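Local coordinates for aminopeptidase YwaD (Bacillus subtilis, PDB 6HC6), which removes N-terminal amino acids such as leucine, arginine and lysine from peptides, using two zinc ions bound in each subunit, at residues T126-N131 against K145-L150; I151-L156 against I175-E180; A168-V173 against V194-V199; A249-V254 against F288-A293; A260-S265 against L322-T327. All coordinates share one frame; numbering follows the deposited sequence.

How the contacts relate
The five contacts fall into two groups. Contacts 1, 2 and 3 come first along the chain and join the neighbouring parallel strands 125-131, 148-152, 172-176 and 198-201 pair by pair: contacts 1 and 2 share strand 148-152, contacts 2 and 3 share strand 172-176 and alternate along the chain, and centres are about 9 to 17 Å apart. Contacts 4 and 5 follow in the M28 peptidase region, with centres about 11 Å apart and alternating segments. The first group thus builds the PA (protease-associated) domain sheet, the second the dinuclear zinc site. Of the three PA-domain contacts, contact 2 comes nearest to contact 4, about 12 Å between nearest atoms.

Contact 1: T126-N131 against K145-L150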
# COMPACT_ATOMS: atom_id res chain seq x y z
N THR A 126 24.54 -18.59 11.41
CA THR A 126 24.86 -19.73 10.58
C THR A 126 24.28 -20.98 11.22
O THR A 126 24.48 -21.21 12.42
CB THR A 126 26.38 -19.90 10.40
OG1 THR A 126 26.91 -18.74 9.76
CG2 THR A 126 26.68 -21.11 9.55
N ALA A 127 23.54 -21.77 10.45
CA ALA A 127 22.92 -22.97 10.96
C ALA A 127 22.62 -23.89 9.79
O ALA A 127 22.53 -23.43 8.64
CB ALA A 127 21.63 -22.65 11.74
N PRO A 128 22.47 -25.20 10.04
CA PRO A 128 22.08 -26.10 8.96
C PRO A 128 20.72 -25.71 8.40
O PRO A 128 19.91 -25.06 9.06
CB PRO A 128 22.02 -27.47 9.64
CG PRO A 128 22.85 -27.33 10.89
CD PRO A 128 22.65 -25.91 11.32
N LEU A 129 20.49 -26.09 7.15
CA LEU A 129 19.19 -25.88 6.51
C LEU A 129 18.29 -27.10 6.72
O LEU A 129 18.75 -28.24 6.67
CB LEU A 129 19.38 -25.63 5.02
CG LEU A 129 20.00 -24.28 4.65
CD1 LEU A 129 20.62 -24.35 3.27
CD2 LEU A 129 18.94 -23.18 4.71
N TYR A 130 17.01 -26.84 6.96
CA TYR A 130 16.01 -27.90 7.10
C TYR A 130 14.92 -27.68 6.06
O TYR A 130 14.25 -26.65 6.09
CB TYR A 130 15.42 -27.93 8.51
CG TYR A 130 14.27 -28.92 8.66
CD1 TYR A 130 14.51 -30.26 8.97
CD2 TYR A 130 12.95 -28.52 8.47
CE1 TYR A 130 13.46 -31.16 9.09
CE2 TYR A 130 11.91 -29.41 8.58
CZ TYR A 130 12.17 -30.73 8.89
OH TYR A 130 11.13 -31.62 9.01
N ASN A 131 14.72 -28.65 5.17
CA ASN A 131 13.71 -28.50 4.13
C ASN A 131 12.33 -28.85 4.68
O ASN A 131 12.07 -30.02 5.01
CB ASN A 131 14.04 -29.38 2.93
CG ASN A 131 15.25 -28.89 2.18
OD1 ASN A 131 15.53 -27.70 2.16
ND2 ASN A 131 15.99 -29.80 1.56
N LYS A 145 14.70 -28.58 14.88
CA LYS A 145 15.17 -27.73 15.97
C LYS A 145 16.62 -27.31 15.73
O LYS A 145 17.47 -28.13 15.37
CB LYS A 145 15.04 -28.47 17.30
CG LYS A 145 15.39 -27.64 18.52
CD LYS A 145 15.32 -28.48 19.78
CE LYS A 145 15.54 -27.66 21.04
NZ LYS A 145 15.26 -28.45 22.27
N GLY A 146 16.89 -26.02 15.92
CA GLY A 146 18.22 -25.47 15.73
C GLY A 146 18.63 -25.22 14.29
O GLY A 146 19.79 -24.86 14.05
N LYS A 147 17.74 -25.39 13.32
CA LYS A 147 18.09 -25.26 11.91
C LYS A 147 17.31 -24.11 11.28
O LYS A 147 16.29 -23.65 11.81
CB LYS A 147 17.82 -26.56 11.16
CG LYS A 147 18.60 -27.75 11.74
CD LYS A 147 18.59 -28.93 10.79
CE LYS A 147 19.44 -30.08 11.34
NZ LYS A 147 18.92 -30.59 12.65
N ILE A 148 17.81 -23.63 10.15
CA ILE A 148 17.06 -22.62 9.39
C ILE A 148 16.06 -23.35 8.51
O ILE A 148 16.44 -24.15 7.65
CB ILE A 148 17.99 -21.73 8.55
CG1 ILE A 148 19.02 -21.04 9.44
CG2 ILE A 148 17.17 -20.69 7.79
CD1 ILE A 148 20.22 -20.48 8.67
N ALA A 149 14.77 -23.07 8.74
CA ALA A 149 13.70 -23.71 7.98
C ALA A 149 13.60 -23.09 6.60
O ALA A 149 13.43 -21.87 6.48
CB ALA A 149 12.38 -23.59 8.73
N LEU A 150 13.71 -23.91 5.57
CA LEU A 150 13.55 -23.47 4.19
C LEU A 150 12.18 -23.94 3.72
O LEU A 150 11.91 -25.14 3.64
CB LEU A 150 14.67 -24.04 3.32
CG LEU A 150 14.65 -23.69 1.83
CD1 LEU A 150 14.84 -22.20 1.59
CD2 LEU A 150 15.74 -24.49 1.12
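Tyr130 O is held by two donors of the neighbouring strand: Leu150 N, at 2.8 Å in an almost straight bond (N-H...O 179°), and the weaker C-H of Ala149 CA, at 3.5 Å from Tyr130 O. Ile148 O is used in the same way, accepting from Tyr130 N at 2.8 Å and facing Leu129 CA. Upstream, Ile148 N bonds to Pro128 O. Strands 125-131 and 148-152 therefore run parallel in the sheet of the PA domain, with Leu129 beside Ile148, Tyr130 beside Ala149 and Asn131 beside Leu150; their short axes are 34° apart. On the face that carries Leu129, Ile148 and Leu150, Asn131 and Leu150 lie side by side and point the same way. Leu150 CG is anti to its backbone N (chi1 179°), and CD2 comes to 3.4 Å from Asn131 OD1. Asn131 ND2 bonds to Thr210 O. Near the beginning of the pairing, Ile148 CG1 meets Ala127 CB at 3.8 Å. On the side of Tyr130, Lys147 lies along the partner strand: its CB is 3.3 Å from Pro128 O and 3.8 Å from Tyr130 CB, while CD rests on Pro128 CB at 3.9 Å. The chain then bends at its last torsion, and NZ bonds to Asp143 O. Tyr130 turns its ring away from strand 148-150, and its hydroxyl bonds with Asp139 O and Thr141 N. The directional grip thus comes from the backbone, whereas side chains meet across the strands mostly through carbon, without a side-chain hydrogen bond between the two segments, and polar ends are held by loops.

Contact 2: I151-L156 against I175-E180; sequences ISRGDL and IYNNKE
The Tyr176 ring takes Ser152 CA over one face, 3.8 Å from its centroid and 18° off the normal, in a CH-pi contact offset toward the rim at CE1. Ser152 CB lies 3.5 Å from Tyr176 CZ. The ring reaches back over strand 151-152 because CG stands between the backbone N and the carbonyl carbon (chi1 63°), the crowded position. The second flat group, the Arg153 guanidinium, has Asn177 OD1 at its edge and in its plane: NH1 donates to this oxygen at 2.9 Å, with the Asn177 amide turned 57° from the guanidinium. Asn177 OD1 is gripped twice, for Lys179 N reaches it from the opposite face of the amide, closing an Asx turn. Arg153 extends fully from CG to NE to run beside Asn177, and its NH2 has a salt bridge to the C-terminal carboxylate of Lys455. Backbone bonds fix the parallel register: Tyr176 N to Ile151 O at 3.0 Å, then Arg153 N to Tyr176 O at 2.8 Å. Ser152 OG turns to donate to Arg153 O. On the other face of the sheet Ile151 and Ile175 stand side by side. Their strands, 148-152 and 172-176, are the two strands of a beta-alpha-beta crossover in the PA domain; its helix 158-167 packs on these isoleucines through Lys161 and Tyr158, and strand 198-201 pairs with Ile175 on its far side.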
# COMPACT_ATOMS: atom_id res chain seq x y z
N ILE A 151 11.30 -22.98 3.42
CA ILE A 151 9.89 -23.23 3.17
C ILE A 151 9.54 -22.67 1.81
O ILE A 151 9.84 -21.51 1.51
CB ILE A 151 9.01 -22.59 4.26
CG1 ILE A 151 9.53 -22.95 5.65
CG2 ILE A 151 7.55 -23.01 4.09
CD1 ILE A 151 8.72 -22.33 6.78
N SER A 152 8.88 -23.47 0.98
CA SER A 152 8.36 -22.94 -0.26
C SER A 152 7.11 -22.13 0.03
O SER A 152 6.32 -22.46 0.92
CB SER A 152 8.02 -24.06 -1.23
OG SER A 152 7.31 -23.56 -2.35
N ARG A 153 6.93 -21.06 -0.73
CA ARG A 153 5.66 -20.35 -0.70
C ARG A 153 4.55 -21.27 -1.20
O ARG A 153 4.79 -22.19 -2.00
CB ARG A 153 5.77 -19.09 -1.56
CG ARG A 153 4.46 -18.38 -1.87
CD ARG A 153 4.67 -17.22 -2.82
NE ARG A 153 3.47 -16.37 -2.85
CZ ARG A 153 3.21 -15.50 -3.81
NH1 ARG A 153 4.05 -15.36 -4.82
NH2 ARG A 153 2.09 -14.77 -3.78
N GLY A 154 3.34 -21.05 -0.69
CA GLY A 154 2.17 -21.77 -1.15
C GLY A 154 1.25 -22.28 -0.05
O GLY A 154 1.68 -22.65 1.04
N ASP A 155 -0.05 -22.30 -0.36
CA ASP A 155 -1.10 -22.83 0.51
C ASP A 155 -1.31 -21.97 1.75
O ASP A 155 -2.35 -21.32 1.89
CB ASP A 155 -0.80 -24.28 0.93
CG ASP A 155 -0.94 -25.27 -0.23
OD1 ASP A 155 -0.95 -24.81 -1.39
OD2 ASP A 155 -1.02 -26.49 0.03
N LEU A 156 -0.32 -21.95 2.65
CA LEU A 156 -0.41 -21.26 3.93
C LEU A 156 0.02 -19.80 3.80
O LEU A 156 0.76 -19.43 2.90
CB LEU A 156 0.46 -21.95 4.97
CG LEU A 156 0.33 -23.46 5.05
CD1 LEU A 156 1.18 -24.04 6.17
CD2 LEU A 156 -1.12 -23.78 5.25
N ILE A 175 11.70 -18.23 3.25
CA ILE A 175 10.58 -18.60 2.40
C ILE A 175 10.95 -18.21 0.98
O ILE A 175 11.35 -17.07 0.73
CB ILE A 175 9.28 -17.91 2.84
CG1 ILE A 175 8.99 -18.23 4.31
CG2 ILE A 175 8.13 -18.36 1.96
CD1 ILE A 175 7.77 -17.52 4.90
N TYR A 176 10.87 -19.15 0.05
CA TYR A 176 11.20 -18.85 -1.33
C TYR A 176 9.96 -18.88 -2.22
O TYR A 176 9.06 -19.71 -2.02
CB TYR A 176 12.29 -19.79 -1.88
CG TYR A 176 11.95 -21.25 -1.96
CD1 TYR A 176 12.15 -22.09 -0.86
CD2 TYR A 176 11.53 -21.82 -3.15
CE1 TYR A 176 11.88 -23.45 -0.94
CE2 TYR A 176 11.26 -23.18 -3.24
CZ TYR A 176 11.44 -23.99 -2.13
OH TYR A 176 11.17 -25.34 -2.23
N ASN A 177 9.93 -17.97 -3.18
CA ASN A 177 8.77 -17.83 -4.05
C ASN A 177 8.54 -19.12 -4.84
O ASN A 177 9.48 -19.83 -5.18
CB ASN A 177 8.98 -16.67 -5.01
CG ASN A 177 7.69 -15.97 -5.38
OD1 ASN A 177 6.63 -16.60 -5.44
ND2 ASN A 177 7.78 -14.67 -5.64
N ASN A 178 7.28 -19.43 -5.09
CA ASN A 178 6.92 -20.49 -6.03
C ASN A 178 6.63 -19.93 -7.41
O ASN A 178 6.25 -20.69 -8.31
CB ASN A 178 5.72 -21.29 -5.52
CG ASN A 178 4.46 -20.44 -5.40
OD1 ASN A 178 4.51 -19.22 -5.32
ND2 ASN A 178 3.31 -21.11 -5.39
N LYS A 179 6.80 -18.63 -7.60
CA LYS A 179 6.60 -17.95 -8.87
C LYS A 179 7.88 -17.23 -9.25
O LYS A 179 8.62 -16.74 -8.38
CB LYS A 179 5.44 -16.95 -8.80
CG LYS A 179 4.09 -17.58 -8.48
CD LYS A 179 3.80 -18.70 -9.46
CE LYS A 179 2.46 -19.37 -9.18
NZ LYS A 179 2.27 -20.54 -10.09
N GLU A 180 8.14 -17.15 -10.55
CA GLU A 180 9.26 -16.33 -11.02
C GLU A 180 8.95 -14.86 -10.78
O GLU A 180 7.80 -14.42 -10.84
CB GLU A 180 9.53 -16.59 -12.50
CG GLU A 180 9.98 -15.37 -13.28
CD GLU A 180 10.30 -15.69 -14.73
OE1 GLU A 180 10.94 -14.85 -15.40
OE2 GLU A 180 9.91 -16.78 -15.20

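Contact 3: A168-V173 against V194-V199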
# COMPACT_ATOMS: atom_id res chain seq x y z
N ALA A 168 8.52 -25.18 16.03
CA ALA A 168 9.34 -26.37 15.83
C ALA A 168 10.79 -26.16 16.22
O ALA A 168 11.60 -27.07 16.03
CB ALA A 168 9.26 -26.81 14.36
N GLY A 169 11.15 -24.99 16.74
CA GLY A 169 12.50 -24.75 17.18
C GLY A 169 13.45 -24.24 16.12
O GLY A 169 14.67 -24.24 16.35
N ALA A 170 12.94 -23.81 14.97
CA ALA A 170 13.80 -23.26 13.93
C ALA A 170 14.52 -22.02 14.43
O ALA A 170 14.00 -21.26 15.26
CB ALA A 170 12.99 -22.92 12.68
N LYS A 171 15.74 -21.82 13.93
CA LYS A 171 16.52 -20.63 14.26
C LYS A 171 16.18 -19.44 13.37
O LYS A 171 16.43 -18.30 13.76
CB LYS A 171 18.02 -20.92 14.15
CG LYS A 171 18.64 -21.53 15.40
CD LYS A 171 20.14 -21.28 15.43
CE LYS A 171 20.83 -22.09 16.52
NZ LYS A 171 20.26 -21.79 17.86
N ALA A 172 15.61 -19.70 12.20
CA ALA A 172 15.24 -18.68 11.22
C ALA A 172 14.39 -19.37 10.17
O ALA A 172 14.33 -20.60 10.10
CB ALA A 172 16.46 -18.02 10.59
N VAL A 173 13.74 -18.55 9.34
CA VAL A 173 12.85 -19.01 8.28
C VAL A 173 13.27 -18.32 7.00
O VAL A 173 13.39 -17.09 6.97
CB VAL A 173 11.37 -18.70 8.59
CG1 VAL A 173 10.47 -19.20 7.46
CG2 VAL A 173 10.95 -19.33 9.91
N VAL A 194 7.26 -12.23 14.99
CA VAL A 194 7.91 -13.53 15.06
C VAL A 194 9.28 -13.32 15.70
O VAL A 194 9.95 -12.32 15.45
CB VAL A 194 8.03 -14.17 13.66
CG1 VAL A 194 8.77 -15.49 13.72
CG2 VAL A 194 6.65 -14.37 13.06
N GLY A 195 9.66 -14.26 16.57
CA GLY A 195 10.86 -14.14 17.37
C GLY A 195 12.14 -14.61 16.72
O GLY A 195 13.20 -14.54 17.34
N ILE A 196 12.07 -15.08 15.49
CA ILE A 196 13.26 -15.49 14.74
C ILE A 196 13.27 -14.70 13.44
O ILE A 196 12.25 -14.11 13.05
CB ILE A 196 13.29 -17.02 14.50
CG1 ILE A 196 12.01 -17.50 13.81
CG2 ILE A 196 13.47 -17.75 15.82
CD1 ILE A 196 12.03 -18.99 13.47
N PRO A 197 14.41 -14.64 12.75
CA PRO A 197 14.44 -13.98 11.44
C PRO A 197 13.54 -14.68 10.45
O PRO A 197 13.42 -15.91 10.45
CB PRO A 197 15.91 -14.08 11.02
CG PRO A 197 16.67 -14.29 12.29
CD PRO A 197 15.75 -15.06 13.19
N VAL A 198 12.87 -13.89 9.60
CA VAL A 198 12.04 -14.38 8.51
C VAL A 198 12.40 -13.59 7.26
O VAL A 198 12.25 -12.36 7.24
CB VAL A 198 10.54 -14.25 8.81
CG1 VAL A 198 9.72 -14.83 7.66
CG2 VAL A 198 10.16 -14.91 10.15
N VAL A 199 12.85 -14.27 6.20
CA VAL A 199 13.22 -13.59 4.97
C VAL A 199 12.59 -14.31 3.78
O VAL A 199 12.30 -15.51 3.83
CB VAL A 199 14.76 -13.48 4.77
CG1 VAL A 199 15.43 -12.82 5.99
CG2 VAL A 199 15.38 -14.85 4.44
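Ile196 and Val173 cross obliquely, touching tip to tip where Ile196 CD1 meets Val173 CG2 at 3.7 Å. Ile196 CG1 stands between its backbone N and carbonyl carbon (chi1 55°), a setting that sends CD1 into the bend at Ala170 and Lys171. There the methyl also lies 3.5 Å from Ala170 O and 4.1 Å from Ala170 CB, while Ile196 CB rests against Lys171 O. An alanine in place of Ile196 would probably open a gap between Ala170 and Val173, leaving Val173 CG2 without this methyl partner. Pro197 comes alongside: its CD sits 3.4 Å from Lys171 O, and Pro197 CB and CD lie about 4.0 Å from Ala172 CB. Pro197 O is met by two groups, Val173 N in a hydrogen bond of 2.9 Å and the C-H of Ala172 CA, and so sets the register. One step on, Val199 N bonds to Val173 O at 3.0 Å, and Val173 and Val198 stand side by side on one face of the sheet. Glu166 and Ala165 of helix 158-167 cover Ile196 and Val173 from that face, whereas Pro197 and Val199 pack on Leu217 and Leu219 of strand 214-222. Earlier, Gly169 closes that helix with a Schellman motif. Strand 198-201 thus pairs in parallel with strand 172-176, next to the beta-alpha-beta unit of strand 148-152, helix 158-167 and strand 172-176 in the PA domain.

Contact 4: A249-V254 against F288-A293. With ZN (zinc ion), chain D.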
# COMPACT_ATOMS: atom_id res chain seq x y z
N ALA A 249 -4.84 9.11 -0.58
CA ALA A 249 -3.98 8.26 -1.40
C ALA A 249 -2.68 8.03 -0.63
O ALA A 249 -2.19 8.96 -0.00
CB ALA A 249 -3.69 8.93 -2.74
N HIS A 250 -2.14 6.82 -0.69
CA HIS A 250 -0.86 6.58 -0.03
C HIS A 250 0.30 6.90 -0.97
O HIS A 250 0.22 6.66 -2.17
CB HIS A 250 -0.77 5.14 0.50
CG HIS A 250 -0.55 4.07 -0.54
ND1 HIS A 250 0.71 3.63 -0.90
CD2 HIS A 250 -1.42 3.27 -1.19
CE1 HIS A 250 0.61 2.66 -1.78
NE2 HIS A 250 -0.68 2.39 -1.96
N TYR A 251 1.37 7.46 -0.40
CA TYR A 251 2.47 7.92 -1.23
C TYR A 251 3.74 7.10 -1.01
O TYR A 251 4.78 7.43 -1.59
CB TYR A 251 2.72 9.42 -0.98
CG TYR A 251 3.29 9.75 0.38
CD1 TYR A 251 2.46 9.87 1.49
CD2 TYR A 251 4.63 9.98 0.54
CE1 TYR A 251 2.97 10.16 2.74
CE2 TYR A 251 5.17 10.29 1.79
CZ TYR A 251 4.33 10.37 2.88
OH TYR A 251 4.83 10.68 4.13
N ASP A 252 3.66 6.02 -0.23
CA ASP A 252 4.80 5.12 -0.13
C ASP A 252 4.69 4.00 -1.15
O ASP A 252 3.64 3.78 -1.76
CB ASP A 252 4.92 4.54 1.28
CG ASP A 252 3.78 3.61 1.64
OD1 ASP A 252 2.60 3.99 1.40
OD2 ASP A 252 4.04 2.52 2.19
N SER A 253 5.80 3.29 -1.36
CA SER A 253 5.84 2.15 -2.27
C SER A 253 6.66 1.04 -1.64
O SER A 253 7.34 1.25 -0.63
CB SER A 253 6.41 2.53 -3.65
OG SER A 253 7.80 2.76 -3.57
N VAL A 254 6.59 -0.15 -2.23
CA VAL A 254 7.33 -1.31 -1.70
C VAL A 254 8.78 -1.24 -2.16
O VAL A 254 9.10 -0.58 -3.16
CB VAL A 254 6.68 -2.64 -2.12
CG1 VAL A 254 5.20 -2.71 -1.67
CG2 VAL A 254 6.80 -2.86 -3.63
N PHE A 288 -7.66 16.60 2.02
CA PHE A 288 -6.86 15.83 1.08
C PHE A 288 -5.69 15.24 1.84
O PHE A 288 -4.93 15.98 2.48
CB PHE A 288 -6.38 16.69 -0.08
CG PHE A 288 -7.48 17.33 -0.86
CD1 PHE A 288 -7.98 18.57 -0.48
CD2 PHE A 288 -8.04 16.68 -1.94
CE1 PHE A 288 -9.01 19.17 -1.20
CE2 PHE A 288 -9.08 17.28 -2.66
CZ PHE A 288 -9.55 18.52 -2.28
N ILE A 289 -5.55 13.93 1.82
CA ILE A 289 -4.53 13.31 2.64
C ILE A 289 -3.65 12.41 1.79
O ILE A 289 -4.16 11.55 1.05
CB ILE A 289 -5.13 12.50 3.81
CG1 ILE A 289 -6.20 13.34 4.50
CG2 ILE A 289 -4.00 12.10 4.73
CD1 ILE A 289 -6.72 12.71 5.76
N ALA A 290 -2.34 12.59 1.93
CA ALA A 290 -1.34 11.65 1.45
C ALA A 290 -0.90 10.81 2.66
O ALA A 290 -0.28 11.34 3.59
CB ALA A 290 -0.17 12.39 0.80
N PHE A 291 -1.23 9.51 2.64
CA PHE A 291 -0.94 8.62 3.76
C PHE A 291 0.44 8.00 3.60
O PHE A 291 0.76 7.47 2.54
CB PHE A 291 -1.97 7.50 3.84
CG PHE A 291 -3.31 7.94 4.38
CD1 PHE A 291 -3.41 8.54 5.62
CD2 PHE A 291 -4.45 7.71 3.64
CE1 PHE A 291 -4.65 8.95 6.11
CE2 PHE A 291 -5.69 8.10 4.12
CZ PHE A 291 -5.78 8.72 5.36
N GLY A 292 1.23 8.02 4.67
CA GLY A 292 2.48 7.29 4.64
C GLY A 292 2.30 5.85 5.07
O GLY A 292 1.29 5.48 5.64
N ALA A 293 3.30 5.02 4.76
CA ALA A 293 3.42 3.68 5.35
C ALA A 293 2.19 2.80 5.12
O ALA A 293 1.85 1.95 5.95
CB ALA A 293 3.72 3.76 6.86
ZN ZN D . -1.54 0.79 -3.13
O HOH W 1 -2.41 -0.94 -3.63
O HOH W 2 -0.61 -0.54 -1.86
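Strand 244-250 of the M28 peptidase core ends at the zinc ligand His250, which pairs with Phe291 at the end of parallel strand 285-291. Ala249 N bonds to Ile289 O at 3.0 Å, Phe291 N to Ala249 O at 2.9 Å, and Tyr251 N to Phe291 O at 3.0 Å. Phe291 O also meets the C-H of His250 CA; the bonds at Ala249 O and Tyr251 N flank His250 along the chain and fix its backbone against strand 288-291. His250 CG stands between its backbone N and carbonyl carbon (chi1 74°), sending the imidazole away from strand 288-291 to bind zinc through NE2 at 2.2 Å; Asp262, Asp323 and two waters complete the coordination. Its other nitrogen, ND1, donates to Asp252 OD1 at 3.0 Å, arriving from above the carboxylate plane, and makes a weak bond to Asp252 O. Asp252 is thereby a second-shell residue that limits rotation of the ring. Its carboxylate lies against Ala293, with OD2 3.4 Å from Ala293 CA, and OD2 also accepts from the backbone N of Glu295, a ligand of the second zinc. The Tyr251 ring folds back over the bend after strand 288-291: its edge faces Phe291 N, CD1 touches Ala290 CB at 3.7 Å, and OH bonds to Gln228 O. Gly292 passes close to that hydroxyl, where a side chain would crowd it. The two strands and helix 260-277 form a beta-alpha-beta unit, with strand 226-234 beside Ala290 and helix 67-82 packed over Tyr251 and Asp252.

Contact 5: A260-S265 against L322-T327. With ZN (zinc ion), chain D; ZN (zinc ion), chain E.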
# COMPACT_ATOMS: atom_id res chain seq x y z
N ALA A 260 5.24 3.93 -9.43
CA ALA A 260 4.57 4.88 -10.31
C ALA A 260 3.06 4.72 -10.23
O ALA A 260 2.34 5.69 -9.97
CB ALA A 260 5.07 4.71 -11.74
N ASN A 261 2.57 3.49 -10.43
CA ASN A 261 1.13 3.26 -10.31
C ASN A 261 0.68 2.95 -8.88
O ASN A 261 -0.41 3.39 -8.47
CB ASN A 261 0.69 2.13 -11.23
CG ASN A 261 -0.80 2.14 -11.43
OD1 ASN A 261 -1.39 3.23 -11.57
ND2 ASN A 261 -1.45 0.97 -11.38
N ASP A 262 1.46 2.18 -8.11
CA ASP A 262 1.16 1.87 -6.70
C ASP A 262 2.18 2.60 -5.82
O ASP A 262 3.20 2.02 -5.46
CB ASP A 262 1.23 0.35 -6.45
CG ASP A 262 0.70 -0.04 -5.08
OD1 ASP A 262 -0.06 0.78 -4.50
OD2 ASP A 262 1.05 -1.15 -4.59
N ASN A 263 1.90 3.85 -5.44
CA ASN A 263 0.66 4.57 -5.72
C ASN A 263 0.97 6.03 -6.02
O ASN A 263 0.30 6.94 -5.55
CB ASN A 263 -0.29 4.46 -4.52
CG ASN A 263 -1.65 5.08 -4.81
OD1 ASN A 263 -2.11 5.06 -5.95
ND2 ASN A 263 -2.29 5.63 -3.78
N GLY A 264 2.02 6.27 -6.81
CA GLY A 264 2.21 7.61 -7.34
C GLY A 264 0.96 8.10 -8.05
O GLY A 264 0.59 9.27 -7.96
N SER A 265 0.28 7.19 -8.76
CA SER A 265 -0.90 7.55 -9.51
C SER A 265 -1.97 8.14 -8.61
O SER A 265 -2.51 9.22 -8.89
CB SER A 265 -1.45 6.33 -10.26
OG SER A 265 -1.94 5.36 -9.34
N LEU A 322 -7.85 6.78 -3.45
CA LEU A 322 -7.32 6.53 -4.79
C LEU A 322 -6.05 5.70 -4.69
O LEU A 322 -5.06 6.16 -4.12
CB LEU A 322 -7.02 7.86 -5.49
CG LEU A 322 -8.18 8.85 -5.36
CD1 LEU A 322 -7.80 10.23 -5.85
CD2 LEU A 322 -9.34 8.32 -6.16
N ASP A 323 -6.06 4.49 -5.25
CA ASP A 323 -4.89 3.61 -5.14
C ASP A 323 -4.83 2.76 -6.40
O ASP A 323 -5.62 1.82 -6.54
CB ASP A 323 -4.97 2.75 -3.87
CG ASP A 323 -3.67 1.99 -3.56
OD1 ASP A 323 -2.75 1.98 -4.38
OD2 ASP A 323 -3.57 1.38 -2.47
N MET A 324 -3.92 3.11 -7.28
CA MET A 324 -3.65 2.43 -8.55
C MET A 324 -4.65 2.86 -9.61
O MET A 324 -5.44 2.10 -10.03
CB MET A 324 -3.56 0.91 -8.37
CG MET A 324 -2.29 0.48 -7.69
SD MET A 324 -2.12 -1.24 -7.21
CE MET A 324 -2.18 -2.02 -8.81
N VAL A 325 -4.49 4.08 -10.04
CA VAL A 325 -5.47 4.63 -10.96
C VAL A 325 -4.83 5.09 -12.27
O VAL A 325 -5.41 5.87 -12.99
CB VAL A 325 -6.24 5.79 -10.29
CG1 VAL A 325 -7.19 5.25 -9.23
CG2 VAL A 325 -5.27 6.81 -9.70
N GLY A 326 -3.64 4.58 -12.61
CA GLY A 326 -3.05 5.03 -13.86
C GLY A 326 -2.33 4.01 -14.72
O GLY A 326 -1.53 4.41 -15.58
N THR A 327 -2.58 2.72 -14.55
CA THR A 327 -1.76 1.76 -15.29
C THR A 327 -2.04 1.86 -16.78
O THR A 327 -3.16 2.16 -17.20
CB THR A 327 -2.01 0.32 -14.82
OG1 THR A 327 -1.07 -0.54 -15.47
CG2 THR A 327 -3.41 -0.14 -15.19
ZN ZN D . -1.54 0.79 -3.13
ZN ZN E . 1.04 -1.93 -2.69
O HOH W 3 -4.16 1.23 -12.41
O HOH W 1 -2.41 -0.94 -3.63
O HOH W 2 -0.61 -0.54 -1.86
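Asp262 and Asp323 meet at one zinc ion, bound by Asp262 OD1 at 2.0 Å and by both oxygens of Asp323, OD1 at 2.1 Å and OD2 at 2.2 Å. Their OD1 atoms lie 2.9 Å apart, both drawn to the metal, with carboxylate planes 33° apart. Asp323 OD2 also has a hydrogen bond with Ser371 OG. Asp262 OD2 turns to the second zinc, so this carboxylate bridges the pair, as does water 2; His250 and water 1 complete the first site, and Glu295, His401 and Glu452 serve the second. Asn263 CG is anti to its backbone N (chi1 -175°), which carries the amide toward the backbone flanking Asp323: ND2 donates to Leu322 O at 2.8 Å, in the carbonyl plane on a lone pair, and OD1 accepts from Met324 N, which sits above the amide plane. A leucine in place of Asn263 would probably leave Leu322 O and Met324 N without these mates and let the loop holding Asp323 shift. The peptide bond between Asp262 and Asn263 is cis, a feature of the dinuclear site in M28 aminopeptidases, and lies where the first turn of helix 260-277 widens to pi type. Ser265 OG accepts from Val325 N at 2.9 Å and donates to Asn261 O. Asn261 OD1 takes Gly326 N at 2.8 Å, in the amide plane, while ND2 donates to water 3, which also accepts from Thr327 N. Met324 crosses Asn261 at about a right angle, and its SD lies 3.7 Å from Asp262 CG. Val325 CG2 rests on Ser265.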